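Local coordinates for protein 3-phytase (Klebsiella pneumoniae, PDB 2WNH) that probably removes phosphate groups from phytate (inositol hexakisphosphate) as a member of the histidine acid phosphatase family, at residues G54-G58 with H59-A63; L170-Q173 with A174-A178; H290-N293 with I294-R298. The protein carries 3 engineered substitutions. All coordinates share one frame; numbering follows the deposited sequence.

Interaction 1 of 3, residues G54-G58 with H59-A63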
# COMPACT_ATOMS: atom_id res chain seq x y z
N GLY B 54 -31.67 16.62 -7.05
CA GLY B 54 -32.02 15.19 -6.96
C GLY B 54 -30.94 14.15 -7.26
O GLY B 54 -31.20 12.94 -7.13
N GLU B 55 -29.74 14.58 -7.66
CA GLU B 55 -28.63 13.63 -7.95
C GLU B 55 -27.67 13.52 -6.77
O GLU B 55 -27.70 14.36 -5.86
CB GLU B 55 -27.91 13.99 -9.26
CG GLU B 55 -28.86 13.92 -10.45
CD GLU B 55 -28.16 14.04 -11.79
OE1 GLU B 55 -26.91 14.14 -11.86
OE2 GLU B 55 -28.89 14.03 -12.81
N LEU B 56 -26.86 12.45 -6.74
CA LEU B 56 -25.94 12.26 -5.60
C LEU B 56 -24.78 13.26 -5.74
O LEU B 56 -24.13 13.34 -6.79
CB LEU B 56 -25.37 10.83 -5.59
CG LEU B 56 -24.37 10.49 -4.46
CD1 LEU B 56 -25.07 10.41 -3.12
CD2 LEU B 56 -23.63 9.17 -4.75
N THR B 57 -24.52 14.03 -4.68
CA THR B 57 -23.43 15.01 -4.74
C THR B 57 -22.08 14.32 -4.58
O THR B 57 -22.03 13.19 -4.08
CB THR B 57 -23.55 16.08 -3.65
OG1 THR B 57 -23.25 15.51 -2.37
CG2 THR B 57 -24.97 16.68 -3.63
N GLY B 58 -21.00 15.01 -4.97
CA GLY B 58 -19.66 14.43 -4.83
C GLY B 58 -19.35 14.18 -3.36
O GLY B 58 -18.83 13.14 -2.98
N HIS B 59 -19.67 15.16 -2.51
CA HIS B 59 -19.49 15.01 -1.07
C HIS B 59 -20.31 13.81 -0.55
O HIS B 59 -19.84 13.00 0.28
CB HIS B 59 -19.88 16.32 -0.38
CG HIS B 59 -19.73 16.30 1.11
ND1 HIS B 59 -18.72 16.98 1.75
CD2 HIS B 59 -20.50 15.75 2.09
CE1 HIS B 59 -18.86 16.84 3.06
NE2 HIS B 59 -19.93 16.09 3.29
N GLY B 60 -21.52 13.67 -1.08
CA GLY B 60 -22.37 12.51 -0.78
C GLY B 60 -21.70 11.20 -1.16
O GLY B 60 -21.71 10.25 -0.37
N TYR B 61 -21.12 11.14 -2.36
CA TYR B 61 -20.40 9.92 -2.78
C TYR B 61 -19.25 9.65 -1.80
O TYR B 61 -19.10 8.51 -1.32
CB TYR B 61 -19.86 10.12 -4.19
CG TYR B 61 -19.39 8.86 -4.87
CD1 TYR B 61 -18.14 8.32 -4.60
CD2 TYR B 61 -20.21 8.21 -5.81
CE1 TYR B 61 -17.70 7.16 -5.24
CE2 TYR B 61 -19.78 7.02 -6.46
CZ TYR B 61 -18.51 6.53 -6.16
OH TYR B 61 -18.07 5.38 -6.76
N ALA B 62 -18.44 10.67 -1.50
CA ALA B 62 -17.31 10.52 -0.58
C ALA B 62 -17.72 10.01 0.79
O ALA B 62 -17.08 9.13 1.33
CB ALA B 62 -16.53 11.82 -0.45
N ALA B 63 -18.81 10.54 1.35
CA ALA B 63 -19.30 10.07 2.64
C ALA B 63 -19.75 8.61 2.60
O ALA B 63 -19.51 7.86 3.54
CB ALA B 63 -20.43 10.95 3.14
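Thr57 and Gly60 meet at the start of helix 58-77, where the threonine is the N-cap. The capping hydrogen bond runs from Gly60 N to Thr57 OG1 over 2.8 Å, with an angle of 152° at the hydrogen. The threonine torsion (chi1 71°) sets OG1 between its own backbone N and carbonyl carbon, facing the first turn. OG1 has a second hydrogen-bond partner in Glu220. Two backbone bonds continue the cap into the helix: Tyr61 N donates to Thr57 O at 2.8 Å, and Ala62 N to Gly58 O at 2.9 Å.

Apolar contact comes from Leu56, the residue before the cap, and Tyr61, four after it, the two positions of a hydrophobic staple. Leu56 CD2 reaches Tyr61 CD2 at 3.7 Å, approaching the ring obliquely, and the two side chains cross at about a right angle. The other leucine branch, Leu56 CD1, lies 4.0 Å from Gly60 C. Gly60 brings no side chain to the turn, and both Thr57 OG1 and Leu56 CD1 come close to its backbone. Leu56 also packs on Ala103 and Thr104 of helix 99-112.

The polar ends of the helical residues serve other parts of the assembly. His59 ND1 bonds Asp110 of the second subunit and NE2 bonds Leu348 O, while Tyr61 OH bonds Asp110 of its own chain. With a carboxylate at one ring nitrogen and a carbonyl at the other, the His59 ring may well be protonated at both. The helix start is thus capped by one hydroxyl and covered by one leucine, and its first turn contributes to the subunit interface.

Interaction 2 of 3, residues L170-Q173 with A174-A178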
# COMPACT_ATOMS: atom_id res chain seq x y z
N LEU B 170 -38.44 28.27 15.11
CA LEU B 170 -37.03 28.07 14.73
C LEU B 170 -36.85 27.96 13.23
O LEU B 170 -35.90 28.54 12.68
CB LEU B 170 -36.42 26.86 15.44
CG LEU B 170 -36.33 26.90 16.97
CD1 LEU B 170 -35.77 25.59 17.45
CD2 LEU B 170 -35.47 28.06 17.46
N LEU B 171 -37.73 27.23 12.55
CA LEU B 171 -37.67 27.13 11.09
C LEU B 171 -37.91 28.49 10.43
O LEU B 171 -37.19 28.87 9.51
CB LEU B 171 -38.63 26.06 10.55
CG LEU B 171 -38.62 25.84 9.02
CD1 LEU B 171 -37.25 25.31 8.49
CD2 LEU B 171 -39.73 24.91 8.58
N LYS B 172 -38.92 29.21 10.91
CA LYS B 172 -39.24 30.54 10.37
C LYS B 172 -38.05 31.47 10.47
O LYS B 172 -37.70 32.15 9.50
CB LYS B 172 -40.45 31.14 11.11
CG LYS B 172 -41.10 32.29 10.35
CD LYS B 172 -42.31 32.84 11.10
CE LYS B 172 -43.09 33.83 10.24
NZ LYS B 172 -44.50 33.99 10.73
N GLN B 173 -37.41 31.49 11.64
CA GLN B 173 -36.20 32.30 11.88
C GLN B 173 -35.08 32.02 10.87
O GLN B 173 -34.35 32.93 10.47
CB GLN B 173 -35.66 32.05 13.27
CG GLN B 173 -36.46 32.68 14.39
CD GLN B 173 -36.04 32.19 15.77
OE1 GLN B 173 -36.78 32.34 16.74
NE2 GLN B 173 -34.85 31.61 15.87
N ALA B 174 -34.95 30.76 10.47
CA ALA B 174 -33.87 30.34 9.58
C ALA B 174 -34.15 30.70 8.12
O ALA B 174 -33.23 31.06 7.39
CB ALA B 174 -33.61 28.82 9.72
N VAL B 175 -35.42 30.61 7.71
CA VAL B 175 -35.76 30.63 6.27
C VAL B 175 -36.57 31.83 5.75
O VAL B 175 -36.61 32.08 4.54
CB VAL B 175 -36.43 29.29 5.80
CG1 VAL B 175 -35.62 28.07 6.26
CG2 VAL B 175 -37.89 29.19 6.28
N CYS B 176 -37.20 32.58 6.65
CA CYS B 176 -38.04 33.70 6.23
C CYS B 176 -37.27 35.01 6.21
O CYS B 176 -36.49 35.28 7.13
CB CYS B 176 -39.29 33.80 7.10
SG CYS B 176 -40.36 32.34 6.93
N GLN B 177 -37.48 35.80 5.16
CA GLN B 177 -36.88 37.12 5.06
C GLN B 177 -37.59 38.10 5.98
O GLN B 177 -38.82 38.10 6.07
CB GLN B 177 -36.96 37.65 3.64
CG GLN B 177 -36.15 36.89 2.63
CD GLN B 177 -36.15 37.55 1.28
OE1 GLN B 177 -35.38 38.49 1.04
NE2 GLN B 177 -36.99 37.06 0.37
N ALA B 178 -36.79 38.93 6.66
CA ALA B 178 -37.31 40.01 7.49
C ALA B 178 -38.26 40.89 6.69
O ALA B 178 -37.90 41.38 5.62
CB ALA B 178 -36.15 40.85 8.05
O HOH W 1 -34.54 34.72 8.42
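Leu171 and Val175, one turn apart near the end of helix 165-175, lean across each other at a slant, with Leu171 CD1 3.9 Å from Val175 CG1. The valine torsion (chi1 -49°) places CG2 between its backbone N and carbonyl carbon, and this methyl, Val175 CG2, sits 3.3 Å from Leu171 O. Leu171 O also accepts Val175 N at 3.1 Å.

On another side of the helix the aliphatic part of Lys172 runs past Cys176. Lys172 CG lies 3.5 Å from Cys176 SG, put there by a trans first torsion (chi1 -162°), and from CG the chain continues extended. Cys176 is the first residue to leave helical geometry, yet Cys176 N still donates to Lys172 O at 2.9 Å, while Cys176 CB rests 3.3 Å from that oxygen. Ala174 N and Val175 N add weak bonds to the carbonyls three residues back, Leu171 O and Lys172 O, as often seen in a last helical turn. A water donates to Gln173 O at 2.7 Å, beside the point where the chain departs.

Cys176 SG is joined to Cys182 in a disulfide, which ties the helix end to the loop that follows it. Leu171 and Val175 face helix 204-219: Leu171 packs on Met207, Val211 and Leu214, and Val175 also on Leu214.

Interaction 3 of 3, residues H290-N293 with I294-R298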
# COMPACT_ATOMS: atom_id res chain seq x y z
N HIS B 290 -34.63 4.47 -1.05
CA HIS B 290 -35.01 5.81 -0.59
C HIS B 290 -35.46 5.75 0.86
O HIS B 290 -35.78 4.68 1.39
CB HIS B 290 -36.09 6.39 -1.55
CG HIS B 290 -35.74 6.23 -3.00
ND1 HIS B 290 -35.10 7.21 -3.73
CD2 HIS B 290 -35.88 5.16 -3.83
CE1 HIS B 290 -34.88 6.76 -4.96
NE2 HIS B 290 -35.35 5.53 -5.05
N ASP B 291 -35.47 6.91 1.51
CA ASP B 291 -35.89 6.98 2.90
C ASP B 291 -37.34 6.51 3.03
O ASP B 291 -37.68 5.89 4.02
CB ASP B 291 -35.70 8.39 3.49
CG ASP B 291 -36.23 9.52 2.60
OD1 ASP B 291 -36.93 9.30 1.58
OD2 ASP B 291 -35.95 10.68 2.95
N THR B 292 -38.16 6.79 2.02
CA THR B 292 -39.54 6.29 1.96
C THR B 292 -39.62 4.76 2.19
O THR B 292 -40.42 4.26 2.99
CB THR B 292 -40.13 6.64 0.59
OG1 THR B 292 -40.14 8.07 0.46
CG2 THR B 292 -41.58 6.14 0.46
N ASN B 293 -38.77 4.03 1.47
CA ASN B 293 -38.73 2.58 1.57
C ASN B 293 -38.29 2.10 2.95
O ASN B 293 -38.90 1.20 3.54
CB ASN B 293 -37.80 2.01 0.49
CG ASN B 293 -38.18 2.47 -0.91
OD1 ASN B 293 -37.52 3.33 -1.48
ND2 ASN B 293 -39.27 1.93 -1.44
N ILE B 294 -37.22 2.70 3.48
CA ILE B 294 -36.76 2.38 4.82
C ILE B 294 -37.82 2.64 5.89
O ILE B 294 -38.04 1.81 6.75
CB ILE B 294 -35.44 3.09 5.18
CG1 ILE B 294 -34.34 2.58 4.24
CG2 ILE B 294 -35.08 2.83 6.65
CD1 ILE B 294 -33.00 3.35 4.29
N ALA B 295 -38.48 3.80 5.80
CA ALA B 295 -39.56 4.13 6.74
C ALA B 295 -40.69 3.10 6.70
O ALA B 295 -41.17 2.66 7.75
CB ALA B 295 -40.09 5.53 6.49
N MET B 296 -41.11 2.72 5.51
CA MET B 296 -42.20 1.73 5.42
C MET B 296 -41.79 0.39 6.00
O MET B 296 -42.53 -0.23 6.77
CB MET B 296 -42.70 1.62 4.00
CG MET B 296 -43.47 2.86 3.57
SD MET B 296 -44.05 2.78 1.88
CE MET B 296 -42.57 2.52 0.93
N VAL B 297 -40.59 -0.07 5.64
CA VAL B 297 -40.07 -1.31 6.19
C VAL B 297 -39.97 -1.31 7.73
O VAL B 297 -40.42 -2.26 8.38
CB VAL B 297 -38.73 -1.69 5.53
CG1 VAL B 297 -38.14 -2.92 6.23
CG2 VAL B 297 -38.97 -1.96 4.05
N ARG B 298 -39.38 -0.27 8.33
CA ARG B 298 -39.25 -0.23 9.78
C ARG B 298 -40.63 -0.15 10.44
O ARG B 298 -40.81 -0.68 11.52
CB ARG B 298 -38.30 0.87 10.28
CG ARG B 298 -38.67 2.30 9.90
CD ARG B 298 -39.48 3.05 10.98
NE ARG B 298 -39.83 4.39 10.48
CZ ARG B 298 -38.99 5.43 10.51
NH1 ARG B 298 -37.77 5.27 11.01
NH2 ARG B 298 -39.36 6.63 10.03
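Thr292 CG2 stands anti to its own N (OG1 at chi1 -62°), and Met296 folds back at chi3 -57°, which brings the methionine methyl over the preceding turn. The setting is the first turns of helix 291-301, opened by the His-Asp pair that matches the HD motif of histidine acid phosphatases and follows directly on strand 284-289. Thr292 and Met296 lie side by side pointing the same way, with Met296 CE 3.8 Å from Thr292 CG2. Met296 CE is also 3.4 Å from Thr292 O, the oxygen that accepts Met296 N.

Helical backbone bonds begin at once: Ile294 N reaches His290 O, Ala295 N reaches Asp291 O, and Val297 N reaches Asn293 O. Val297 CG2 also touches Asn293 O, at 3.2 Å. Outside the helix, Ile294 and Val297 pack on Leu22 of strand 14-24, and Val297 on Leu266 and Leu267 of helix 256-274. Asn293 OD1 lies in the plane of the His290 ring, at its edge, while His290 NE2 bonds Ser96 OG.

The Asn293 side chain, at N3, accepts from the backbone N of His290, the N-cap; a capping box would add the reciprocal bond. Asn293 ND2 is taken up by Phe131 O, which helps fix the turn of the amide. Asn293 OD1 receives His290 N at 3.1 Å, in the carbonyl plane and on a lone pair.

From the N terminus, the three contacts come in series, none nested in or crossing another. Each lies within one continuous run, so none closes a long loop: interaction 1 starts a helix, interaction 2 ends one, and interaction 3 starts the helix after strand 284-289. Interactions 1 and 3 are nearest, about 8 Å between closest atoms, and share helix 99-112: Arg100 bonds Gly54 O and packs against His290. Interaction 2 is farther out, its centre about 27 Å from that of interaction 1. Helix 204-219 relates these two, for it packs on Leu171, and Glu220, just beyond its end, bonds Thr57.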